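Local coordinates for tyrosyl-tRNA synthetase (PDB 2CYA), which probably catalyses the two-step attachment of tyrosine to its cognate tRNA, first activating the amino acid with ATP to form tyrosyl-adenylate, at residues A[172-177]-A[192-197]; A[279-284]-A[307-312]. All blocks are in the same frame, centred on the assembly; numbering follows the deposited sequence.

Interaction 1. Residues A[172-177]-A[192-197]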
loop_
_atom_site.group_PDB
_atom_site.type_symbol
_atom_site.label_atom_id
_atom_site.label_comp_id
_atom_site.label_asym_id
_atom_site.label_seq_id
_atom_site.Cartn_x
_atom_site.Cartn_y
_atom_site.Cartn_z
ATOM N N ASP A 172 11.250 -2.311 2.566
ATOM C CA ASP A 172 12.027 -3.544 2.642
ATOM C C ASP A 172 13.361 -3.221 3.320
ATOM O O ASP A 172 13.818 -3.954 4.200
ATOM C CB ASP A 172 12.343 -4.105 1.245
ATOM C CG ASP A 172 11.124 -4.632 0.516
ATOM O OD1 ASP A 172 10.110 -4.953 1.165
ATOM O OD2 ASP A 172 11.190 -4.753 -0.723
ATOM N N ILE A 173 13.984 -2.128 2.871
ATOM C CA ILE A 173 15.268 -1.669 3.402
ATOM C C ILE A 173 15.139 -1.330 4.885
ATOM O O ILE A 173 15.938 -1.789 5.692
ATOM C CB ILE A 173 15.779 -0.412 2.609
ATOM C CG1 ILE A 173 16.170 -0.834 1.186
ATOM C CG2 ILE A 173 16.963 0.255 3.324
ATOM C CD1 ILE A 173 16.339 0.338 0.224
ATOM N N PHE A 174 14.131 -0.544 5.258
ATOM C CA PHE A 174 13.989 -0.189 6.672
ATOM C C PHE A 174 13.603 -1.404 7.522
ATOM O O PHE A 174 14.161 -1.623 8.605
ATOM C CB PHE A 174 12.941 0.922 6.882
ATOM C CG PHE A 174 13.263 2.237 6.187
ATOM C CD1 PHE A 174 14.583 2.656 6.003
ATOM C CD2 PHE A 174 12.227 3.091 5.787
ATOM C CE1 PHE A 174 14.867 3.897 5.438
ATOM C CE2 PHE A 174 12.495 4.343 5.216
ATOM C CZ PHE A 174 13.812 4.753 5.038
ATOM N N TYR A 175 12.653 -2.199 7.037
ATOM C CA TYR A 175 12.214 -3.371 7.786
ATOM C C TYR A 175 13.387 -4.302 8.105
ATOM O O TYR A 175 13.467 -4.841 9.206
ATOM C CB TYR A 175 11.159 -4.144 6.998
ATOM C CG TYR A 175 10.603 -5.340 7.738
ATOM C CD1 TYR A 175 9.551 -5.200 8.651
ATOM C CD2 TYR A 175 11.113 -6.622 7.510
ATOM C CE1 TYR A 175 9.015 -6.320 9.315
ATOM C CE2 TYR A 175 10.591 -7.738 8.167
ATOM C CZ TYR A 175 9.542 -7.580 9.066
ATOM O OH TYR A 175 9.037 -8.686 9.719
ATOM N N MET A 176 14.291 -4.495 7.145
ATOM C CA MET A 176 15.457 -5.363 7.362
ATOM C C MET A 176 16.587 -4.672 8.113
ATOM O O MET A 176 17.687 -5.219 8.252
ATOM C CB MET A 176 15.952 -5.925 6.037
ATOM C CG MET A 176 14.954 -6.900 5.421
ATOM S SD MET A 176 15.537 -7.685 3.921
ATOM C CE MET A 176 14.870 -6.620 2.782
ATOM N N ASP A 177 16.313 -3.460 8.590
ATOM C CA ASP A 177 17.271 -2.720 9.398
ATOM C C ASP A 177 18.637 -2.635 8.735
ATOM O O ASP A 177 19.654 -2.937 9.351
ATOM C CB ASP A 177 17.394 -3.423 10.755
ATOM C CG ASP A 177 18.059 -2.548 11.809
ATOM O OD1 ASP A 177 17.707 -1.350 11.880
ATOM O OD2 ASP A 177 18.910 -3.065 12.561
ATOM N N MET A 192 17.250 6.726 -3.374
ATOM C CA MET A 192 17.298 8.133 -2.982
ATOM C C MET A 192 16.076 8.471 -2.136
ATOM O O MET A 192 16.162 9.235 -1.190
ATOM C CB MET A 192 17.349 9.059 -4.212
ATOM C CG MET A 192 18.650 8.916 -5.018
ATOM S SD MET A 192 20.125 9.039 -3.945
ATOM C CE MET A 192 20.285 10.839 -3.873
ATOM N N LEU A 193 14.931 7.900 -2.489
ATOM C CA LEU A 193 13.717 8.137 -1.722
ATOM C C LEU A 193 13.920 7.575 -0.317
ATOM O O LEU A 193 13.486 8.172 0.675
ATOM C CB LEU A 193 12.536 7.419 -2.385
ATOM C CG LEU A 193 11.220 7.470 -1.604
ATOM C CD1 LEU A 193 10.829 8.933 -1.353
ATOM C CD2 LEU A 193 10.145 6.730 -2.379
ATOM N N ALA A 194 14.568 6.413 -0.219
ATOM C CA ALA A 194 14.784 5.811 1.110
ATOM C C ALA A 194 15.665 6.734 1.948
ATOM O O ALA A 194 15.392 6.983 3.127
ATOM C CB ALA A 194 15.456 4.442 0.977
ATOM N N ARG A 195 16.728 7.245 1.332
ATOM C CA ARG A 195 17.658 8.138 2.030
ATOM C C ARG A 195 16.984 9.443 2.425
ATOM O O ARG A 195 17.260 9.988 3.490
ATOM C CB ARG A 195 18.877 8.447 1.146
ATOM C CG ARG A 195 19.836 7.269 0.969
ATOM C CD ARG A 195 20.929 7.602 -0.047
ATOM N NE ARG A 195 21.696 8.799 0.311
ATOM C CZ ARG A 195 22.634 8.843 1.249
ATOM N NH1 ARG A 195 22.950 7.753 1.958
ATOM N NH2 ARG A 195 23.256 9.988 1.487
ATOM N N ASP A 196 16.103 9.944 1.565
ATOM C CA ASP A 196 15.420 11.210 1.845
ATOM C C ASP A 196 14.380 11.089 2.936
ATOM O O ASP A 196 13.968 12.083 3.511
ATOM C CB ASP A 196 14.703 11.737 0.605
ATOM C CG ASP A 196 15.622 12.480 -0.326
ATOM O OD1 ASP A 196 16.760 12.780 0.091
ATOM O OD2 ASP A 196 15.199 12.766 -1.464
ATOM N N VAL A 197 13.965 9.860 3.218
ATOM C CA VAL A 197 12.918 9.608 4.185
ATOM C C VAL A 197 13.355 9.011 5.513
ATOM O O VAL A 197 12.682 9.191 6.532
ATOM C CB VAL A 197 11.853 8.697 3.501
ATOM C CG1 VAL A 197 11.141 7.822 4.506
ATOM C CG2 VAL A 197 10.879 9.567 2.741
#

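Interaction 2. Residues A[279-284]-A[307-312]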
loop_
_atom_site.group_PDB
_atom_site.type_symbol
_atom_site.label_atom_id
_atom_site.label_comp_id
_atom_site.label_asym_id
_atom_site.label_seq_id
_atom_site.Cartn_x
_atom_site.Cartn_y
_atom_site.Cartn_z
ATOM N N ILE A 279 31.004 -6.525 -20.890
ATOM C CA ILE A 279 31.070 -7.912 -20.444
ATOM C C ILE A 279 32.506 -8.231 -20.021
ATOM O O ILE A 279 32.739 -8.844 -18.972
ATOM C CB ILE A 279 30.640 -8.869 -21.562
ATOM C CG1 ILE A 279 29.131 -8.741 -21.780
ATOM C CG2 ILE A 279 31.107 -10.300 -21.246
ATOM C CD1 ILE A 279 28.606 -9.487 -22.972
ATOM N N ALA A 280 33.471 -7.801 -20.826
ATOM C CA ALA A 280 34.877 -8.067 -20.507
ATOM C C ALA A 280 35.248 -7.418 -19.186
ATOM O O ALA A 280 35.851 -8.043 -18.314
ATOM C CB ALA A 280 35.785 -7.533 -21.611
ATOM N N ARG A 281 34.873 -6.159 -19.035
ATOM C CA ARG A 281 35.193 -5.432 -17.822
ATOM C C ARG A 281 34.451 -5.879 -16.551
ATOM O O ARG A 281 35.070 -6.128 -15.514
ATOM C CB ARG A 281 34.938 -3.937 -18.027
ATOM C CG ARG A 281 35.300 -3.120 -16.791
ATOM C CD ARG A 281 34.914 -1.654 -16.916
ATOM N NE ARG A 281 35.210 -0.930 -15.686
ATOM C CZ ARG A 281 34.902 0.346 -15.470
ATOM N NH1 ARG A 281 34.282 1.050 -16.409
ATOM N NH2 ARG A 281 35.202 0.913 -14.307
ATOM N N TYR A 282 33.131 -5.979 -16.635
ATOM C CA TYR A 282 32.327 -6.305 -15.465
ATOM C C TYR A 282 32.148 -7.768 -15.099
ATOM O O TYR A 282 31.856 -8.085 -13.951
ATOM C CB TYR A 282 30.960 -5.640 -15.600
ATOM C CG TYR A 282 31.052 -4.129 -15.683
ATOM C CD1 TYR A 282 31.855 -3.419 -14.790
ATOM C CD2 TYR A 282 30.352 -3.411 -16.660
ATOM C CE1 TYR A 282 31.962 -2.034 -14.863
ATOM C CE2 TYR A 282 30.460 -2.027 -16.742
ATOM C CZ TYR A 282 31.266 -1.347 -15.830
ATOM O OH TYR A 282 31.338 0.030 -15.839
ATOM N N ILE A 283 32.318 -8.654 -16.068
ATOM C CA ILE A 283 32.166 -10.062 -15.820
ATOM C C ILE A 283 33.476 -10.862 -15.940
ATOM O O ILE A 283 33.876 -11.541 -14.996
ATOM C CB ILE A 283 31.109 -10.650 -16.763
ATOM C CG1 ILE A 283 29.753 -9.999 -16.487
ATOM C CG2 ILE A 283 31.027 -12.146 -16.573
ATOM C CD1 ILE A 283 28.663 -10.451 -17.422
ATOM N N LEU A 284 34.163 -10.773 -17.078
ATOM C CA LEU A 284 35.387 -11.559 -17.241
ATOM C C LEU A 284 36.519 -11.103 -16.328
ATOM O O LEU A 284 37.093 -11.922 -15.615
ATOM C CB LEU A 284 35.835 -11.576 -18.707
ATOM C CG LEU A 284 34.831 -12.130 -19.739
ATOM C CD1 LEU A 284 35.455 -12.038 -21.134
ATOM C CD2 LEU A 284 34.446 -13.593 -19.422
ATOM N N THR A 307 46.216 -8.741 -19.095
ATOM C CA THR A 307 46.185 -9.040 -17.677
ATOM C C THR A 307 45.336 -8.044 -16.904
ATOM O O THR A 307 45.152 -8.183 -15.699
ATOM C CB THR A 307 47.616 -9.063 -17.091
ATOM O OG1 THR A 307 48.227 -7.776 -17.256
ATOM C CG2 THR A 307 48.454 -10.099 -17.802
ATOM N N SER A 308 44.825 -7.036 -17.598
ATOM C CA SER A 308 43.981 -6.031 -16.966
ATOM C C SER A 308 42.975 -5.565 -18.001
ATOM O O SER A 308 43.207 -5.710 -19.201
ATOM C CB SER A 308 44.806 -4.828 -16.493
ATOM O OG SER A 308 44.938 -3.851 -17.520
ATOM N N TYR A 309 41.860 -5.010 -17.542
ATOM C CA TYR A 309 40.849 -4.536 -18.464
ATOM C C TYR A 309 41.300 -3.249 -19.122
ATOM O O TYR A 309 41.095 -3.056 -20.320
ATOM C CB TYR A 309 39.525 -4.265 -17.763
ATOM C CG TYR A 309 38.561 -3.536 -18.668
ATOM C CD1 TYR A 309 37.910 -4.202 -19.699
ATOM C CD2 TYR A 309 38.373 -2.159 -18.557
ATOM C CE1 TYR A 309 37.105 -3.524 -20.600
ATOM C CE2 TYR A 309 37.572 -1.463 -19.464
ATOM C CZ TYR A 309 36.944 -2.158 -20.482
ATOM O OH TYR A 309 36.163 -1.489 -21.392
ATOM N N GLU A 310 41.894 -2.360 -18.331
ATOM C CA GLU A 310 42.349 -1.076 -18.851
ATOM C C GLU A 310 43.315 -1.275 -20.014
ATOM O O GLU A 310 43.280 -0.523 -20.988
ATOM C CB GLU A 310 43.006 -0.248 -17.744
ATOM C CG GLU A 310 43.164 1.226 -18.112
ATOM C CD GLU A 310 41.858 1.857 -18.613
ATOM O OE1 GLU A 310 40.859 1.849 -17.854
ATOM O OE2 GLU A 310 41.831 2.362 -19.763
ATOM N N GLU A 311 44.175 -2.284 -19.914
ATOM C CA GLU A 311 45.116 -2.571 -20.990
ATOM C C GLU A 311 44.305 -2.824 -22.254
ATOM O O GLU A 311 44.504 -2.170 -23.278
ATOM C CB GLU A 311 45.938 -3.818 -20.671
ATOM C CG GLU A 311 47.042 -3.619 -19.656
ATOM C CD GLU A 311 47.691 -4.934 -19.263
ATOM O OE1 GLU A 311 48.094 -5.698 -20.172
ATOM O OE2 GLU A 311 47.795 -5.200 -18.043
ATOM N N LEU A 312 43.384 -3.781 -22.161
ATOM C CA LEU A 312 42.520 -4.148 -23.271
ATOM C C LEU A 312 41.827 -2.930 -23.869
ATOM O O LEU A 312 41.767 -2.789 -25.089
ATOM C CB LEU A 312 41.469 -5.164 -22.798
ATOM C CG LEU A 312 40.426 -5.704 -23.787
ATOM C CD1 LEU A 312 39.623 -6.808 -23.123
ATOM C CD2 LEU A 312 39.498 -4.595 -24.243
#

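Interaction 1. Residues A[172-177]-A[192-197]
I173 and A194 mark the closest approach of two helix backbones, their CA atoms 7.8 Å apart, where the C-terminal end of helix 161-175 lies against helix 188-198. The two helices flank strand 180-184 in sequence, a helix-strand-helix unit of the Rossmann-type catalytic domain of class I aminoacyl-tRNA synthetases. A194 suits the near point because its single methyl lets the backbones come this close. I173 points its CB toward helix 188-198, and its CD1 methyl lies 4.3 Å from A194 CB.

F174 is the largest single contributor. Its CG is anti to the carbonyl carbon (chi1 -61°), which sends the ring out toward helix 188-198, rim first. CZ, at the far end of the ring, comes within 3.3 Å of A194 O, and the oxygen lies near the ring plane. Such an edge-on approach sets the slightly positive C-H rim against the carbonyl, a weakly favourable electrostatic meeting. The same oxygen accepts the backbone N-H of V197. L129 and V133 of helix 124-135 and L201 also touch the F174 side chain, so a large flat hydrocarbon fits well.

Next to the contact, helix 161-175 ends in a Schellman motif, with D177 at positive phi as its C-prime residue and D177 N bonded to F174 O. Earlier in the same helix, D172 belongs to the predicted L-tyrosine site, its OD1 hydrogen-bonded to Y126 OH, while I173 also packs on Y39 of that site. The contact thus backs a helix that probably helps form the amino-acid pocket. V197 completes it, its side chain crossing that of F174 at about a right angle, with CG1 at the ring edge 3.8 Å from CE2.

Interaction 2. Residues A[279-284]-A[307-312]
Y309 meets R281 and A280 where the first turn of helix 309-317 packs against helix 275-284, with CA atoms of R281 and Y309 5.8 Å apart. T307 starts the segment, its OG1 donating to E311 OE2 over 2.7 Å on the syn side of the carboxylate. S308 follows as N-cap: its OG accepts from E311 N at 3.0 Å in a fairly straight bond. A short hydroxyl side chain suits this place because it can fold back to an N-H at the helix start.

Y309 opens the helix with CG anti to the backbone N (chi1 169°), which swings the ring across to helix 275-284. R281 CB sits over the centre of one ring face, 3.4 Å from the centroid and 13° off the normal, a CH-pi contact. Beyond CB the extended arginine chain slants across the same face, CG 3.7 Å from Y309 CD2 and CD as close to CE2. The guanidinium lies past the ring, 16° from parallel but not stacked on it, with Y282 CE1 over one guanidinium face. The tyrosine hydroxyl bonds to E313, one turn further along its own helix.

L312, a turn after Y309, reaches back to the same neighbour helix with CD1, 4.2 Å from A280 CB. The alanine methyl is small enough to fit beside both L312 and the tyrosine ring, and L326 of helix 323-346 also packs on the leucine.

The contact joins helices 275-284 and 309-317 in the C-terminal helical part that follows the KMSKS region, away from the tyrosine- and ATP-binding residues. It rests on dispersion and C-H to pi-cloud attraction; R281 contributes its aliphatic stem, and the polar links around the N-cap stay within segment 307-312.

Following the chain from its N terminus, interaction 1 comes first: helix 161-175 leads through strand 180-184 to helix 188-198, and the contact closes that short excursion of 14 residues. The chain then adds strand 207-211 to the mixed sheet and passes the KMSKS region before helix 275-284 opens interaction 2. This closes a loop of 22 residues holding the small antiparallel pair 292-293 and 305-306. The two loops are in series, neither nested nor crossed. Their centres are about 34 Å apart, on opposite sides of the chain's centre: 172-177/192-197 ties helices of the nucleotide-binding fold, 279-284/307-312 those of the C-terminal helical part.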